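Local coordinates for 3-oxo-tetronate kinase (Haemophilus influenzae, PDB 1YZY), which catalyses the ATP-dependent phosphorylation of 3-oxo-tetronate to 3-oxo-tetronate 4-phosphate, as a member of the four-carbon acid sugar kinase family, at residues E57-S62 against T97-D102; F85-T88 against N92-P95; S137-K140 against I144-M147. One frame throughout, in Å; residues are numbered along the deposited sequence.

Contact 1: residues E57-S62 against T97-D102; sequences EAIEQS and TDALLD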
loop_
_atom_site.group_PDB
_atom_site.type_symbol
_atom_site.label_atom_id
_atom_site.label_comp_id
_atom_site.label_asym_id
_atom_site.label_seq_id
_atom_site.Cartn_x
_atom_site.Cartn_y
_atom_site.Cartn_z
ATOM N N GLU A 57 -16.137 14.816 0.836
ATOM C CA GLU A 57 -14.882 14.736 1.568
ATOM C C GLU A 57 -13.852 14.115 0.620
ATOM O O GLU A 57 -12.765 14.664 0.421
ATOM C CB GLU A 57 -15.043 13.861 2.810
ATOM C CG GLU A 57 -15.596 14.593 4.016
ATOM C CD GLU A 57 -15.847 13.671 5.191
ATOM O OE1 GLU A 57 -15.014 12.756 5.427
ATOM O OE2 GLU A 57 -16.889 13.862 5.863
ATOM N N ALA A 58 -14.217 12.981 0.024
ATOM C CA ALA A 58 -13.358 12.280 -0.934
ATOM C C ALA A 58 -12.906 13.236 -2.036
ATOM O O ALA A 58 -11.739 13.261 -2.406
ATOM C CB ALA A 58 -14.099 11.105 -1.531
ATOM N N ILE A 59 -13.833 14.039 -2.548
ATOM C CA ILE A 59 -13.509 15.001 -3.591
ATOM C C ILE A 59 -12.530 16.062 -3.091
ATOM O O ILE A 59 -11.560 16.390 -3.783
ATOM C CB ILE A 59 -14.788 15.681 -4.148
ATOM C CG1 ILE A 59 -15.653 14.642 -4.861
ATOM C CG2 ILE A 59 -14.434 16.818 -5.111
ATOM C CD1 ILE A 59 -16.962 15.185 -5.392
ATOM N N GLU A 60 -12.795 16.626 -1.914
ATOM C CA GLU A 60 -11.921 17.660 -1.365
ATOM C C GLU A 60 -10.527 17.134 -1.053
ATOM O O GLU A 60 -9.534 17.788 -1.345
ATOM C CB GLU A 60 -12.538 18.289 -0.116
ATOM C CG GLU A 60 -11.752 19.486 0.438
ATOM C CD GLU A 60 -11.587 20.625 -0.572
ATOM O OE1 GLU A 60 -12.439 20.769 -1.482
ATOM O OE2 GLU A 60 -10.601 21.389 -0.449
ATOM N N GLN A 61 -10.466 15.959 -0.442
ATOM C CA GLN A 61 -9.199 15.328 -0.089
ATOM C C GLN A 61 -8.367 15.006 -1.322
ATOM O O GLN A 61 -7.151 15.235 -1.344
ATOM C CB GLN A 61 -9.474 14.061 0.714
ATOM C CG GLN A 61 -10.217 14.346 2.019
ATOM C CD GLN A 61 -10.801 13.106 2.680
ATOM O OE1 GLN A 61 -10.662 11.986 2.185
ATOM N NE2 GLN A 61 -11.458 13.309 3.815
ATOM N N SER A 62 -9.030 14.459 -2.337
ATOM C CA SER A 62 -8.388 14.094 -3.597
ATOM C C SER A 62 -7.809 15.318 -4.285
ATOM O O SER A 62 -6.725 15.258 -4.880
ATOM C CB SER A 62 -9.387 13.389 -4.518
ATOM O OG SER A 62 -9.754 12.111 -4.007
ATOM N N THR A 97 -12.978 11.234 -10.178
ATOM C CA THR A 97 -12.397 11.300 -11.517
ATOM C C THR A 97 -12.828 12.606 -12.179
ATOM O O THR A 97 -12.014 13.323 -12.775
ATOM C CB THR A 97 -12.843 10.086 -12.397
ATOM O OG1 THR A 97 -12.369 8.869 -11.815
ATOM C CG2 THR A 97 -12.281 10.187 -13.808
ATOM N N ASP A 98 -14.109 12.930 -12.046
ATOM C CA ASP A 98 -14.648 14.153 -12.629
ATOM C C ASP A 98 -14.038 15.406 -12.027
ATOM O O ASP A 98 -13.746 16.361 -12.744
ATOM C CB ASP A 98 -16.158 14.180 -12.478
ATOM C CG ASP A 98 -16.812 13.270 -13.492
ATOM O OD1 ASP A 98 -16.270 13.153 -14.612
ATOM O OD2 ASP A 98 -17.860 12.672 -13.170
ATOM N N ALA A 99 -13.894 15.415 -10.707
ATOM C CA ALA A 99 -13.309 16.556 -10.014
ATOM C C ALA A 99 -11.870 16.745 -10.483
ATOM O O ALA A 99 -11.437 17.868 -10.731
ATOM C CB ALA A 99 -13.356 16.328 -8.513
ATOM N N LEU A 100 -11.145 15.636 -10.610
ATOM C CA LEU A 100 -9.760 15.661 -11.062
ATOM C C LEU A 100 -9.660 16.145 -12.496
ATOM O O LEU A 100 -8.773 16.939 -12.833
ATOM C CB LEU A 100 -9.124 14.275 -10.926
ATOM C CG LEU A 100 -8.973 13.739 -9.495
ATOM C CD1 LEU A 100 -8.324 12.353 -9.494
ATOM C CD2 LEU A 100 -8.153 14.714 -8.674
ATOM N N LEU A 101 -10.551 15.639 -13.349
ATOM C CA LEU A 101 -10.579 16.038 -14.754
ATOM C C LEU A 101 -10.842 17.528 -14.867
ATOM O O LEU A 101 -10.188 18.225 -15.640
ATOM C CB LEU A 101 -11.653 15.257 -15.518
ATOM C CG LEU A 101 -11.272 13.849 -15.984
ATOM C CD1 LEU A 101 -12.495 13.132 -16.510
ATOM C CD2 LEU A 101 -10.180 13.924 -17.050
ATOM N N ASP A 102 -11.804 18.007 -14.087
ATOM C CA ASP A 102 -12.146 19.423 -14.080
ATOM C C ASP A 102 -10.963 20.295 -13.675
ATOM O O ASP A 102 -10.630 21.269 -14.357
ATOM C CB ASP A 102 -13.309 19.678 -13.125
ATOM C CG ASP A 102 -14.621 19.153 -13.658
ATOM O OD1 ASP A 102 -14.774 19.066 -14.898
ATOM O OD2 ASP A 102 -15.504 18.838 -12.835
#
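Ile59 and Ala99 bring the two helical segments closest, their CA atoms 6.6 Å apart, and the next nearest pair, Ser62 and Leu100, has its CA atoms 7.8 Å apart. Both 57-62 and 97-102 are helical throughout, and no hydrogen bond passes between them; the contact rests on one methyl pair and on a leucine methyl near a backbone oxygen. The principal touch is methyl on methyl: Ile59 CG2 rests 3.6 Å from Ala99 CB. The first torsion of Ile59 (chi1 -66°) sets CG2 anti to the backbone N, which brings this branch, rather than the longer CG1-CD1 arm, to the alanine; the longer arm packs against Pro95, one turn earlier on the second helix. The small methyl of Ala99 is directed at the other helix and lets the backbones approach. Helices 55-71 and 93-104 belong to the sugar-binding N-terminal domain, and helix 93-104 also packs against strands 77-80 and 216-219 through Thr97 and Leu100, which both touch Phe79. Beside Ala99, Leu100 reaches across with CD2, which lies 4.1 Å from the backbone O of Ser62, a loose van der Waals contact. The hydroxyl of Ser62 is turned back on its own helix: OG donates to Ala58 O at 2.8 Å, tilted 32° from the carbonyl plane. That carbonyl also takes the backbone N of Ser62 at 3.0 Å, from the opposite face, so two donors grip one oxygen and the polar end of a buried serine is satisfied within its own helix. Beyond the interface, Asp98 and Asp102 of the second helix both form salt bridges with Arg192.

Contact 2: residues F85-T88 against N92-P95; sequences FDST and NIGP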
loop_
_atom_site.group_PDB
_atom_site.type_symbol
_atom_site.label_atom_id
_atom_site.label_comp_id
_atom_site.label_asym_id
_atom_site.label_seq_id
_atom_site.Cartn_x
_atom_site.Cartn_y
_atom_site.Cartn_z
ATOM N N PHE A 85 -13.318 -2.584 -8.445
ATOM C CA PHE A 85 -14.061 -1.352 -8.696
ATOM C C PHE A 85 -14.970 -0.911 -7.541
ATOM O O PHE A 85 -15.948 -0.200 -7.763
ATOM C CB PHE A 85 -14.869 -1.508 -10.001
ATOM C CG PHE A 85 -15.012 -0.236 -10.790
ATOM C CD1 PHE A 85 -13.908 0.343 -11.408
ATOM C CD2 PHE A 85 -16.253 0.380 -10.930
ATOM C CE1 PHE A 85 -14.039 1.513 -12.153
ATOM C CE2 PHE A 85 -16.389 1.561 -11.677
ATOM C CZ PHE A 85 -15.282 2.120 -12.284
ATOM N N ASP A 86 -14.598 -1.275 -6.313
ATOM C CA ASP A 86 -15.366 -0.945 -5.097
ATOM C C ASP A 86 -15.967 0.456 -5.090
ATOM O O ASP A 86 -15.236 1.447 -5.040
ATOM C CB ASP A 86 -14.501 -1.132 -3.849
ATOM C CG ASP A 86 -13.990 -2.544 -3.709
ATOM O OD1 ASP A 86 -13.444 -3.057 -4.703
ATOM O OD2 ASP A 86 -14.138 -3.146 -2.623
ATOM N N SER A 87 -17.298 0.508 -5.096
ATOM C CA SER A 87 -18.054 1.757 -5.116
ATOM C C SER A 87 -19.562 1.468 -5.119
ATOM O O SER A 87 -19.988 0.324 -4.935
ATOM C CB SER A 87 -17.685 2.556 -6.375
ATOM O OG SER A 87 -17.792 1.755 -7.552
ATOM N N THR A 88 -20.354 2.531 -5.252
ATOM C CA THR A 88 -21.818 2.457 -5.336
ATOM C C THR A 88 -22.240 3.552 -6.319
ATOM O O THR A 88 -21.385 4.231 -6.896
ATOM C CB THR A 88 -22.530 2.717 -3.980
ATOM O OG1 THR A 88 -22.282 4.060 -3.548
ATOM C CG2 THR A 88 -22.064 1.732 -2.914
ATOM N N ASN A 92 -17.517 7.088 -5.024
ATOM C CA ASN A 92 -16.560 8.173 -5.250
ATOM C C ASN A 92 -15.628 8.041 -6.442
ATOM O O ASN A 92 -14.899 8.981 -6.758
ATOM C CB ASN A 92 -15.706 8.355 -3.996
ATOM C CG ASN A 92 -16.655 8.407 -2.798
ATOM O OD1 ASN A 92 -17.809 8.821 -2.922
ATOM N ND2 ASN A 92 -16.173 7.973 -1.640
ATOM N N ILE A 93 -15.585 6.870 -7.076
ATOM C CA ILE A 93 -14.670 6.696 -8.215
ATOM C C ILE A 93 -15.010 7.721 -9.303
ATOM O O ILE A 93 -14.144 8.474 -9.752
ATOM C CB ILE A 93 -14.719 5.255 -8.786
ATOM C CG1 ILE A 93 -14.118 4.279 -7.775
ATOM C CG2 ILE A 93 -13.958 5.162 -10.115
ATOM C CD1 ILE A 93 -14.313 2.831 -8.159
ATOM N N GLY A 94 -16.286 7.774 -9.680
ATOM C CA GLY A 94 -16.743 8.711 -10.698
ATOM C C GLY A 94 -16.624 10.166 -10.293
ATOM O O GLY A 94 -16.110 10.988 -11.057
ATOM N N PRO A 95 -17.178 10.539 -9.130
ATOM C CA PRO A 95 -17.101 11.926 -8.657
ATOM C C PRO A 95 -15.657 12.443 -8.586
ATOM O O PRO A 95 -15.374 13.571 -8.996
ATOM C CB PRO A 95 -17.717 11.826 -7.271
ATOM C CG PRO A 95 -18.790 10.768 -7.474
ATOM C CD PRO A 95 -18.047 9.729 -8.254
#
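With chi1 of -69° and chi2 of 171°, Ile93 holds CG1 anti to its carbonyl carbon and places CD1 over the centre of the Phe85 ring. The methyl sits 4.0 Å from the ring centroid and only 5° off the ring normal, a CH-pi contact squarely over the face, while CG2 of the same residue comes over the same face near CZ, also 4.0 Å away. CD1 is hemmed in by polar atoms as well: Phe85 O and Asp86 O each approach it to 3.5 Å, and Ser87 OG to 3.7 Å. This buried contact joins the loop that follows strand 77-80 to the N-terminal part of helix 93-104, in the sugar-binding N-terminal domain. Across the loop itself, Ser87 OG donates a 2.7 Å hydrogen bond to Phe85 O, arriving nearly in line with the carbonyl bond. The same hydroxyl is hydrogen-bonded to Gln159 NE2, and Gln159 OE1 accepts from Gly94 N, so one amide from helix 152-159 links both segments. Tyr81 meets the Phe85 ring edge-to-face, and Leu152 and Leu155 of helix 152-159 also pack against this phenylalanine.

Contact 3: residues S137-K140 against I144-M147; sequences SGMK and ITPM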
loop_
_atom_site.group_PDB
_atom_site.type_symbol
_atom_site.label_atom_id
_atom_site.label_comp_id
_atom_site.label_asym_id
_atom_site.label_seq_id
_atom_site.Cartn_x
_atom_site.Cartn_y
_atom_site.Cartn_z
ATOM N N SER A 137 -18.917 -13.131 -7.971
ATOM C CA SER A 137 -17.884 -13.366 -6.974
ATOM C C SER A 137 -18.400 -13.059 -5.565
ATOM O O SER A 137 -19.606 -12.936 -5.345
ATOM C CB SER A 137 -16.665 -12.491 -7.281
ATOM O OG SER A 137 -16.925 -11.118 -7.022
ATOM N N GLY A 138 -17.488 -13.023 -4.598
ATOM C CA GLY A 138 -17.879 -12.701 -3.239
ATOM C C GLY A 138 -18.304 -11.243 -3.160
ATOM O O GLY A 138 -19.054 -10.858 -2.267
ATOM N N MET A 139 -17.817 -10.430 -4.096
ATOM C CA MET A 139 -18.148 -9.009 -4.148
ATOM C C MET A 139 -19.643 -8.733 -4.246
ATOM O O MET A 139 -20.104 -7.658 -3.850
ATOM C CB MET A 139 -17.437 -8.329 -5.319
ATOM C CG MET A 139 -15.944 -8.123 -5.115
ATOM S SD MET A 139 -15.502 -7.248 -3.579
ATOM C CE MET A 139 -16.108 -5.600 -3.904
ATOM N N LYS A 140 -20.401 -9.693 -4.763
ATOM C CA LYS A 140 -21.836 -9.505 -4.904
ATOM C C LYS A 140 -22.481 -9.211 -3.556
ATOM O O LYS A 140 -23.449 -8.458 -3.480
ATOM C CB LYS A 140 -22.495 -10.722 -5.556
ATOM C CG LYS A 140 -22.360 -12.019 -4.778
ATOM C CD LYS A 140 -23.107 -13.152 -5.474
ATOM C CE LYS A 140 -22.779 -14.505 -4.857
ATOM N NZ LYS A 140 -23.532 -15.596 -5.530
ATOM N N ILE A 144 -19.789 -3.494 2.575
ATOM C CA ILE A 144 -19.879 -2.049 2.419
ATOM C C ILE A 144 -20.301 -1.644 0.998
ATOM O O ILE A 144 -21.256 -0.883 0.819
ATOM C CB ILE A 144 -18.512 -1.369 2.763
ATOM C CG1 ILE A 144 -18.057 -1.761 4.170
ATOM C CG2 ILE A 144 -18.621 0.152 2.658
ATOM C CD1 ILE A 144 -16.756 -1.102 4.590
ATOM N N THR A 145 -19.576 -2.153 0.000
ATOM C CA THR A 145 -19.829 -1.844 -1.414
ATOM C C THR A 145 -20.124 -3.077 -2.286
ATOM O O THR A 145 -19.285 -3.497 -3.095
ATOM C CB THR A 145 -18.626 -1.084 -2.041
ATOM O OG1 THR A 145 -17.425 -1.849 -1.862
ATOM C CG2 THR A 145 -18.454 0.284 -1.395
ATOM N N PRO A 146 -21.315 -3.686 -2.120
ATOM C CA PRO A 146 -21.667 -4.866 -2.919
ATOM C C PRO A 146 -21.743 -4.543 -4.418
ATOM O O PRO A 146 -22.241 -3.482 -4.808
ATOM C CB PRO A 146 -23.022 -5.274 -2.338
ATOM C CG PRO A 146 -23.598 -3.980 -1.857
ATOM C CD PRO A 146 -22.408 -3.340 -1.194
ATOM N N MET A 147 -21.226 -5.453 -5.242
ATOM C CA MET A 147 -21.204 -5.284 -6.697
ATOM C C MET A 147 -22.074 -6.337 -7.392
ATOM O O MET A 147 -21.726 -7.515 -7.437
ATOM C CB MET A 147 -19.763 -5.377 -7.209
ATOM C CG MET A 147 -18.742 -4.541 -6.430
ATOM S SD MET A 147 -19.076 -2.762 -6.394
ATOM C CE MET A 147 -18.572 -2.254 -8.034
#
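Lys140 and Met147 bring the two segments within 4.6 Å at their CA atoms, and one nearly straight hydrogen bond joins the backbones, Met147 N to Met139 O at 2.8 Å with an angle of 170° at the hydrogen. The N-H comes in from over the carbonyl plane, 44° off it. Pro146 CA adds a CA-H...O contact to the same oxygen, and Lys140 CA makes another to Met147 O at 3.2 Å. Next to the backbone bond the two methionine side chains run alongside each other in a common direction. A turn at chi2 (-54°) brings the Met139 methyl toward the other segment: CE lies 3.8 Å from Met147 CG and 3.9 Å from Thr145 O. On the outer side the Pro146 ring touches the backbone through CB, 3.4 Å from Lys140 O, while Lys140 CB lies 3.8 Å from Met147 O, and the lysine chain beyond CG is extended. Ser137 OG accepts from Met139 N at 3.1 Å and is also hydrogen-bonded to Leu134 O. The result is a loop between strand 132-133 and helix 152-159 in which an ST turn at Ser137 leads into the 3-10 segment and a backbone bond joins 137-140 to 144-147.

All three contacts lie in the sugar-binding N-terminal domain, away from the residues thought to bind ATP. Contact 2 is wholly buried, whereas contacts 1 and 3 are partly buried, the last having exposed residues at its edge. Contacts 1 and 2 share helix 93-104 and touch where Ala58 CB lies 3.8 Å from Asn92 ND2. Contact 2 also joins contact 3, with Phe85 O 3.3 Å from Met147 CE, so the loop 85-88 lies between the helix and segments 137-140 and 144-147; contacts 1 and 3 do not meet, their nearest atoms being about 12 Å apart. Methyl packing serves the helix pair and a CH-pi contact the buried loop, while contact 3 alone has a hydrogen bond across its segments.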